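Local coordinates for protein AopB (Aeromonas hydrophila, PDB 3WXX) that probably serves as a type III secretion translocator, held by its chaperone AcrH before secretion, after which it probably inserts into the host membrane to help form the translocon, at residues Ala204-Ala207 / Met208-Val211; Lys119-Gly122 / Trp123-Ala126; Asp95-Gln98 / Thr99-Lys102; Lys177-Gly180 / Pro181-Ala185. All coordinates share one frame; numbering follows the deposited sequence.

Interaction 1 (Ala204-Ala207 / Met208-Val211); sequences ASTA and MKAV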
loop_
_atom_site.group_PDB
_atom_site.type_symbol
_atom_site.label_atom_id
_atom_site.label_comp_id
_atom_site.label_asym_id
_atom_site.label_seq_id
_atom_site.Cartn_x
_atom_site.Cartn_y
_atom_site.Cartn_z
ATOM N N ALA B 204 -17.083 5.290 0.831
ATOM C CA ALA B 204 -16.622 5.449 -0.544
ATOM C C ALA B 204 -16.649 6.907 -0.962
ATOM O O ALA B 204 -15.770 7.400 -1.659
ATOM C CB ALA B 204 -17.512 4.643 -1.480
ATOM N N SER B 205 -17.683 7.585 -0.508
ATOM C CA SER B 205 -17.879 8.964 -0.839
ATOM C C SER B 205 -16.769 9.821 -0.226
ATOM O O SER B 205 -16.183 10.668 -0.915
ATOM C CB SER B 205 -19.245 9.409 -0.338
ATOM O OG SER B 205 -19.425 10.794 -0.514
ATOM N N THR B 206 -16.525 9.615 1.073
ATOM C CA THR B 206 -15.397 10.227 1.789
ATOM C C THR B 206 -14.072 9.884 1.123
ATOM O O THR B 206 -13.179 10.732 1.003
ATOM C CB THR B 206 -15.347 9.733 3.244
ATOM O OG1 THR B 206 -16.517 10.155 3.927
ATOM C CG2 THR B 206 -14.168 10.308 4.003
ATOM N N ALA B 207 -13.932 8.623 0.727
ATOM C CA ALA B 207 -12.723 8.173 0.071
ATOM C C ALA B 207 -12.524 8.952 -1.226
ATOM O O ALA B 207 -11.394 9.344 -1.561
ATOM C CB ALA B 207 -12.778 6.670 -0.174
HETATM N N MSE B 208 -13.620 9.210 -1.929
HETATM C CA MSE B 208 -13.566 9.998 -3.168
HETATM C C MSE B 208 -13.146 11.425 -2.869
HETATM O O MSE B 208 -12.259 11.970 -3.490
HETATM C CB MSE B 208 -14.915 9.928 -3.898
HETATM C CG MSE B 208 -14.911 10.651 -5.244
HETATM SE SE MSE B 208 -13.874 9.617 -6.546
HETATM C CE MSE B 208 -12.218 10.687 -6.747
ATOM N N LYS B 209 -13.767 12.028 -1.896
ATOM C CA LYS B 209 -13.351 13.327 -1.457
ATOM C C LYS B 209 -11.855 13.346 -1.072
ATOM O O LYS B 209 -11.115 14.212 -1.526
ATOM C CB LYS B 209 -14.248 13.704 -0.305
ATOM C CG LYS B 209 -14.011 15.047 0.325
ATOM C CD LYS B 209 -14.623 15.035 1.767
ATOM C CE LYS B 209 -13.668 14.408 2.802
ATOM N NZ LYS B 209 -14.293 14.296 4.153
ATOM N N ALA B 210 -11.411 12.355 -0.306
ATOM C CA ALA B 210 -10.041 12.272 0.101
ATOM C C ALA B 210 -9.133 12.279 -1.090
ATOM O O ALA B 210 -8.152 13.047 -1.129
ATOM C CB ALA B 210 -9.790 11.011 0.902
ATOM N N VAL B 211 -9.398 11.383 -2.026
ATOM C CA VAL B 211 -8.550 11.283 -3.228
ATOM C C VAL B 211 -8.566 12.573 -4.031
ATOM O O VAL B 211 -7.527 13.036 -4.488
ATOM C CB VAL B 211 -8.998 10.143 -4.151
ATOM C CG1 VAL B 211 -8.234 10.206 -5.473
ATOM C CG2 VAL B 211 -8.747 8.790 -3.480
#
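M208 follows directly on A207 in the middle of the α-helix 201-217, and its amide reaches back one turn to A204 O, at 2.8 Å, in the i to i+4 bond that defines this helix. M208, built as selenomethionine, carries CG anti to the backbone N (chi1 -176°), and its end bends away from the turn before it toward I192 of helix 179-198. A long, flexible apolar chain suits such a seam between helices.

K209 N bonds to S205 O at 2.9 Å in a nearly straight bond (169° at the hydrogen). Its aliphatic chain bends at chi3 (83°) and runs alongside T206, the two side chains pointing the same way, with NZ 4.0 Å from T206 CG2; a lysine is well placed here because the site is exposed. T206 OG1 itself is engaged by S202 O and by E6 of the AcrH chain, while its side chain also touches A138 and V141 of helix 126-151.

A210 N donates to T206 O at 2.7 Å. Both A207 and A210 are buried, and their small methyls let helix 126-151 come close, A207 against V141 and A210 against A138.

V211 completes the set with its amide 2.9 Å from A207 O; its branch CG2, beside the backbone N, rests 3.3 Å from that same A207 O.

Interaction 2 (Lys119-Gly122 / Trp123-Ala126); sequences KIFG and WISA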
loop_
_atom_site.group_PDB
_atom_site.type_symbol
_atom_site.label_atom_id
_atom_site.label_comp_id
_atom_site.label_asym_id
_atom_site.label_seq_id
_atom_site.Cartn_x
_atom_site.Cartn_y
_atom_site.Cartn_z
ATOM N N LYS B 119 15.278 14.186 0.036
ATOM C CA LYS B 119 16.534 13.531 0.397
ATOM C C LYS B 119 16.306 12.200 1.093
ATOM O O LYS B 119 16.932 11.198 0.731
ATOM C CB LYS B 119 17.440 14.458 1.219
ATOM C CG LYS B 119 18.476 15.011 0.253
ATOM C CD LYS B 119 19.744 15.674 0.778
ATOM C CE LYS B 119 20.840 15.662 -0.274
ATOM N NZ LYS B 119 21.825 16.765 -0.110
ATOM N N ILE B 120 15.407 12.185 2.072
ATOM C CA ILE B 120 14.991 10.914 2.676
ATOM C C ILE B 120 13.692 10.340 2.075
ATOM O O ILE B 120 13.434 9.139 2.240
ATOM C CB ILE B 120 14.878 10.975 4.221
ATOM C CG1 ILE B 120 14.019 12.165 4.668
ATOM C CG2 ILE B 120 16.266 10.980 4.866
ATOM C CD1 ILE B 120 13.445 11.983 6.057
ATOM N N PHE B 121 12.890 11.172 1.388
ATOM C CA PHE B 121 11.596 10.733 0.820
ATOM C C PHE B 121 11.415 11.003 -0.670
ATOM O O PHE B 121 10.320 10.867 -1.196
ATOM C CB PHE B 121 10.426 11.314 1.618
ATOM C CG PHE B 121 10.336 10.789 3.023
ATOM C CD1 PHE B 121 10.208 9.449 3.262
ATOM C CD2 PHE B 121 10.383 11.649 4.114
ATOM C CE1 PHE B 121 10.116 8.961 4.555
ATOM C CE2 PHE B 121 10.308 11.168 5.424
ATOM C CZ PHE B 121 10.178 9.816 5.643
ATOM N N GLY B 122 12.499 11.297 -1.368
ATOM C CA GLY B 122 12.441 11.481 -2.811
ATOM C C GLY B 122 12.199 10.189 -3.545
ATOM O O GLY B 122 11.838 10.183 -4.723
ATOM N N TRP B 123 12.405 9.080 -2.847
ATOM C CA TRP B 123 12.196 7.751 -3.438
ATOM C C TRP B 123 10.717 7.362 -3.446
ATOM O O TRP B 123 10.277 6.537 -4.241
ATOM C CB TRP B 123 13.043 6.700 -2.705
ATOM C CG TRP B 123 12.700 6.444 -1.307
ATOM C CD1 TRP B 123 13.176 7.092 -0.211
ATOM C CD2 TRP B 123 11.791 5.474 -0.834
ATOM N NE1 TRP B 123 12.613 6.588 0.937
ATOM C CE2 TRP B 123 11.752 5.586 0.577
ATOM C CE3 TRP B 123 10.956 4.548 -1.458
ATOM C CZ2 TRP B 123 10.939 4.770 1.365
ATOM C CZ3 TRP B 123 10.134 3.751 -0.674
ATOM C CH2 TRP B 123 10.140 3.868 0.723
ATOM N N ILE B 124 9.951 7.984 -2.574
ATOM C CA ILE B 124 8.525 7.683 -2.463
ATOM C C ILE B 124 7.763 7.940 -3.769
ATOM O O ILE B 124 7.958 8.935 -4.423
ATOM C CB ILE B 124 7.990 8.432 -1.253
ATOM C CG1 ILE B 124 8.427 7.649 -0.035
ATOM C CG2 ILE B 124 6.502 8.586 -1.298
ATOM C CD1 ILE B 124 7.827 8.141 1.254
ATOM N N SER B 125 6.947 7.009 -4.193
ATOM C CA SER B 125 6.297 7.151 -5.505
ATOM C C SER B 125 5.241 8.225 -5.423
ATOM O O SER B 125 4.820 8.624 -4.317
ATOM C CB SER B 125 5.620 5.848 -5.948
ATOM O OG SER B 125 4.667 5.405 -4.996
ATOM N N ALA B 126 4.780 8.670 -6.584
ATOM C CA ALA B 126 3.692 9.673 -6.654
ATOM C C ALA B 126 2.378 9.166 -6.040
ATOM O O ALA B 126 1.682 9.917 -5.375
ATOM C CB ALA B 126 3.451 10.062 -8.084
#
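The contact between F121 and I124 is a type I beta turn, in the short connection that leads from helix 117-120 into helix 126-151. The turn is closed by I124 N, which donates to F121 O over 3.2 Å. The donor stands well above the carbonyl plane, 67° out of it. G122 and W123 occupy the two central positions, where the glycine adds no side chain.

The first and last residues of the turn, F121 and I124, lie next to each other and point the same way. Their chi1 values, -66° and -77°, set F121 CG and I124 CG1 each beside its own backbone N, and the I124 tip CD1 meets ring atom CD1 of F121 at 3.4 Å, approaching the ring obliquely.

W123 turns its indole back over the bend, with I124 CG1 above the centre of one face, 3.9 Å from the plane. At the indole edge, near its plane, sits I120 O, 3.0 Å from NE1. The flat, wide tryptophan can thus meet the isoleucine on a face and the backbone at its rim.

S125 is the N-cap of the next helix, its OG making a weak bond to A128 N and another bond to D81 of the AcrH chain. F121 packs on L91 and W123 on A100 of that chain. A turn so rich in apolar groups, in a region predicted to be transmembrane, is consistent with the chaperone shielding hydrophobic surface of the translocator before it reaches a membrane.

Interaction 3 (Asp95-Gln98 / Thr99-Lys102); sequences DENQ and TKMK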
loop_
_atom_site.group_PDB
_atom_site.type_symbol
_atom_site.label_atom_id
_atom_site.label_comp_id
_atom_site.label_asym_id
_atom_site.label_seq_id
_atom_site.Cartn_x
_atom_site.Cartn_y
_atom_site.Cartn_z
ATOM N N ASP B 95 -5.394 1.776 18.263
ATOM C CA ASP B 95 -4.573 2.872 18.718
ATOM C C ASP B 95 -3.235 2.858 17.962
ATOM O O ASP B 95 -2.730 3.915 17.543
ATOM C CB ASP B 95 -4.369 2.804 20.230
ATOM C CG ASP B 95 -3.649 4.027 20.770
ATOM O OD1 ASP B 95 -4.202 5.139 20.644
ATOM O OD2 ASP B 95 -2.518 3.878 21.294
ATOM N N GLU B 96 -2.679 1.672 17.756
ATOM C CA GLU B 96 -1.419 1.547 17.002
ATOM C C GLU B 96 -1.524 2.095 15.577
ATOM O O GLU B 96 -0.667 2.825 15.095
ATOM C CB GLU B 96 -0.987 0.081 16.950
ATOM C CG GLU B 96 -0.618 -0.494 18.301
ATOM C CD GLU B 96 -0.289 -1.965 18.207
ATOM O OE1 GLU B 96 -0.587 -2.532 17.129
ATOM O OE2 GLU B 96 0.232 -2.554 19.196
ATOM N N ASN B 97 -2.601 1.728 14.922
ATOM C CA ASN B 97 -2.888 2.211 13.604
ATOM C C ASN B 97 -3.070 3.702 13.598
ATOM O O ASN B 97 -2.574 4.390 12.676
ATOM C CB ASN B 97 -4.124 1.469 13.041
ATOM C CG ASN B 97 -3.883 -0.021 12.899
ATOM O OD1 ASN B 97 -2.747 -0.506 13.074
ATOM N ND2 ASN B 97 -4.936 -0.758 12.642
ATOM N N GLN B 98 -3.809 4.231 14.572
ATOM C CA GLN B 98 -3.915 5.706 14.673
ATOM C C GLN B 98 -2.518 6.327 14.789
ATOM O O GLN B 98 -2.218 7.276 14.089
ATOM C CB GLN B 98 -4.798 6.134 15.828
ATOM C CG GLN B 98 -6.274 5.976 15.531
ATOM C CD GLN B 98 -7.176 6.033 16.772
ATOM O OE1 GLN B 98 -6.773 6.528 17.833
ATOM N NE2 GLN B 98 -8.419 5.543 16.630
ATOM N N THR B 99 -1.646 5.720 15.592
ATOM C CA THR B 99 -0.303 6.249 15.805
ATOM C C THR B 99 0.527 6.250 14.526
ATOM O O THR B 99 1.249 7.242 14.216
ATOM C CB THR B 99 0.417 5.512 16.975
ATOM O OG1 THR B 99 -0.234 5.856 18.216
ATOM C CG2 THR B 99 1.889 5.888 17.081
ATOM N N LYS B 100 0.453 5.141 13.790
ATOM C CA LYS B 100 1.107 5.033 12.465
ATOM C C LYS B 100 0.692 6.186 11.567
ATOM O O LYS B 100 1.517 6.766 10.848
ATOM C CB LYS B 100 0.743 3.707 11.801
ATOM C CG LYS B 100 1.425 2.491 12.430
ATOM C CD LYS B 100 0.878 1.206 11.843
ATOM C CE LYS B 100 1.495 -0.011 12.494
ATOM N NZ LYS B 100 0.553 -1.157 12.321
HETATM N N MSE B 101 -0.595 6.520 11.574
HETATM C CA MSE B 101 -1.072 7.572 10.685
HETATM C C MSE B 101 -0.601 8.900 11.196
HETATM O O MSE B 101 -0.236 9.779 10.413
HETATM C CB MSE B 101 -2.576 7.505 10.565
HETATM C CG MSE B 101 -2.982 6.251 9.812
HETATM SE SE MSE B 101 -4.934 6.269 9.514
HETATM C CE MSE B 101 -4.568 6.777 7.685
ATOM N N LYS B 102 -0.593 9.043 12.513
ATOM C CA LYS B 102 -0.096 10.253 13.136
ATOM C C LYS B 102 1.394 10.451 12.810
ATOM O O LYS B 102 1.792 11.487 12.264
ATOM C CB LYS B 102 -0.328 10.198 14.648
ATOM C CG LYS B 102 0.178 11.432 15.388
ATOM C CD LYS B 102 -0.007 11.336 16.894
ATOM C CE LYS B 102 0.861 12.365 17.677
ATOM N NZ LYS B 102 2.267 11.886 17.854
#
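K100 N bonds to E96 O at 2.9 Å, one of four i to i+4 backbone bonds in this part of the α-helix 91-113, in a region predicted to form a coiled coil. T99 N reaches D95 O and K102 N reaches Q98 O, each also at 2.9 Å, the latter donor lying in the carbonyl plane; M101 N to N97 O is longer.

T99 adds a second, weak bond to D95 O. With OG1 beside the backbone N (chi1 -69°), the hydroxyl points back along the helix and comes within 3.2 Å of D95 O, which thus accepts from both amide and hydroxyl. Threonine's short branch makes this reach possible.

N97 and K100 run side by side, pointing the same way. The extended lysine brings NZ 3.4 Å from N97 OD1, a weak bond. The firmer partners of these polar ends belong to the AcrH chain: Y58 O takes K100 NZ and G12 O takes N97 ND2. An amide group can serve both sides in this way, accepting within the helix and donating to the chaperone. Exposed K102 instead forms a salt bridge with E106.

M101, a buried selenomethionine, provides the apolar side, packing on I135 and A143 of helix 126-151 and on Y58 of the AcrH chain; at its root, CG lies 3.4 Å from N97 O.

Interaction 4 (Lys177-Gly180 / Pro181-Ala185); sequences KVLG and PIMIA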
loop_
_atom_site.group_PDB
_atom_site.type_symbol
_atom_site.label_atom_id
_atom_site.label_comp_id
_atom_site.label_asym_id
_atom_site.label_seq_id
_atom_site.Cartn_x
_atom_site.Cartn_y
_atom_site.Cartn_z
ATOM N N LYS B 177 3.781 6.875 -22.874
ATOM C CA LYS B 177 3.105 6.656 -21.545
ATOM C C LYS B 177 2.234 7.806 -20.936
ATOM O O LYS B 177 2.498 8.268 -19.808
ATOM C CB LYS B 177 4.078 6.197 -20.452
ATOM C CG LYS B 177 4.370 4.711 -20.403
ATOM C CD LYS B 177 3.392 3.993 -19.490
ATOM C CE LYS B 177 2.738 2.854 -20.212
ATOM N NZ LYS B 177 3.668 1.734 -20.408
ATOM N N VAL B 178 1.207 8.276 -21.653
ATOM C CA VAL B 178 0.032 8.896 -20.988
ATOM C C VAL B 178 -0.981 7.780 -20.581
ATOM O O VAL B 178 -1.950 8.028 -19.860
ATOM C CB VAL B 178 -0.608 10.047 -21.828
ATOM C CG1 VAL B 178 -1.648 9.521 -22.815
ATOM C CG2 VAL B 178 -1.204 11.134 -20.915
ATOM N N LEU B 179 -0.739 6.560 -21.056
ATOM C CA LEU B 179 -1.377 5.334 -20.546
ATOM C C LEU B 179 -1.268 5.160 -18.999
ATOM O O LEU B 179 -2.142 4.562 -18.351
ATOM C CB LEU B 179 -0.743 4.140 -21.292
ATOM C CG LEU B 179 -1.234 2.712 -21.080
ATOM C CD1 LEU B 179 -2.735 2.604 -21.304
ATOM C CD2 LEU B 179 -0.491 1.757 -22.001
ATOM N N GLY B 180 -0.194 5.708 -18.424
ATOM C CA GLY B 180 0.036 5.722 -16.978
ATOM C C GLY B 180 -1.056 6.397 -16.161
ATOM O O GLY B 180 -1.765 5.713 -15.417
ATOM N N PRO B 181 -1.195 7.739 -16.272
ATOM C CA PRO B 181 -2.191 8.413 -15.419
ATOM C C PRO B 181 -3.597 7.814 -15.511
ATOM O O PRO B 181 -4.335 7.827 -14.525
ATOM C CB PRO B 181 -2.185 9.863 -15.921
ATOM C CG PRO B 181 -0.837 10.058 -16.517
ATOM C CD PRO B 181 -0.318 8.707 -16.960
ATOM N N ILE B 182 -3.970 7.280 -16.664
ATOM C CA ILE B 182 -5.341 6.808 -16.786
ATOM C C ILE B 182 -5.509 5.496 -16.030
ATOM O O ILE B 182 -6.561 5.241 -15.449
ATOM C CB ILE B 182 -5.814 6.649 -18.240
ATOM C CG1 ILE B 182 -5.154 5.432 -18.871
ATOM C CG2 ILE B 182 -5.673 7.999 -18.962
ATOM C CD1 ILE B 182 -5.418 5.312 -20.342
HETATM N N MSE B 183 -4.464 4.679 -16.044
HETATM C CA MSE B 183 -4.467 3.410 -15.308
HETATM C C MSE B 183 -4.524 3.642 -13.811
HETATM O O MSE B 183 -5.005 2.799 -13.059
HETATM C CB MSE B 183 -3.207 2.629 -15.650
HETATM C CG MSE B 183 -3.199 2.212 -17.117
HETATM SE SE MSE B 183 -4.256 0.580 -17.420
HETATM C CE MSE B 183 -3.670 -0.553 -15.949
ATOM N N ILE B 184 -3.994 4.778 -13.367
ATOM C CA ILE B 184 -4.213 5.254 -12.014
ATOM C C ILE B 184 -5.719 5.467 -11.822
ATOM O O ILE B 184 -6.346 4.776 -11.023
ATOM C CB ILE B 184 -3.421 6.564 -11.761
ATOM C CG1 ILE B 184 -1.916 6.255 -11.711
ATOM C CG2 ILE B 184 -3.870 7.250 -10.475
ATOM C CD1 ILE B 184 -1.000 7.470 -11.636
ATOM N N ALA B 185 -6.275 6.444 -12.554
ATOM C CA ALA B 185 -7.708 6.779 -12.527
ATOM C C ALA B 185 -8.545 5.525 -12.552
ATOM O O ALA B 185 -9.526 5.405 -11.810
ATOM C CB ALA B 185 -8.067 7.683 -13.699
#
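L179 holds CG anti to its backbone N (chi1 -176°), with a further bend at chi2 (54°), and I182 sets CG1 between its backbone N and carbonyl carbon (chi1 73°). These settings bring the two branch ends together three residues apart: CD1 of L179 meets CD1 of I182 at 3.9 Å, the side chains crossing at a slant. M183, a selenomethionine bent at chi2 and chi3, leads its end away from residues 177-180. Leucine and isoleucine fit here because their branches can touch across one turn on the surface.

The backbone beneath is helical. I184 N bonds to G180 O over 3.2 Å, the donor sitting nearly along the C=O axis, and A185 N follows to P181 O at 3.1 Å. The M183 N to L179 O bond is less certain, because the position of that oxygen is doubtful.

P181 has no N-H to give, which costs little this early in a helix, and its ring atom CD lies in contact with V178 O at 3.4 Å. Beyond the two segments, I162 touches K177, L179 and M183.

Proline is common in the first turn of an α-helix, and the apolar residues after it suit the course of this one, helix 179-198, which enters a region predicted to span the membrane.

In the fold
From the N terminus the order is interaction 3, interaction 2, interaction 4, interaction 1. Each joins adjoining residues, so none closes a long loop; they stand in series, with no nesting or crossing. Interaction 3 lies on helix 91-113, and interaction 2 bends the chain between helix 117-120 and helix 126-151. Interaction 4 lies near the beginning of helix 179-198, and interaction 1 sits on the following helix, 201-217. Helix 126-151 is a shared neighbour, touching side chains of both interactions 1 and 3. Interactions 3 and 4 lie on opposite sides of the chain's centre, about 31 Å apart between centres. AcrH reaches interactions 1, 2 and 3, but not interaction 4.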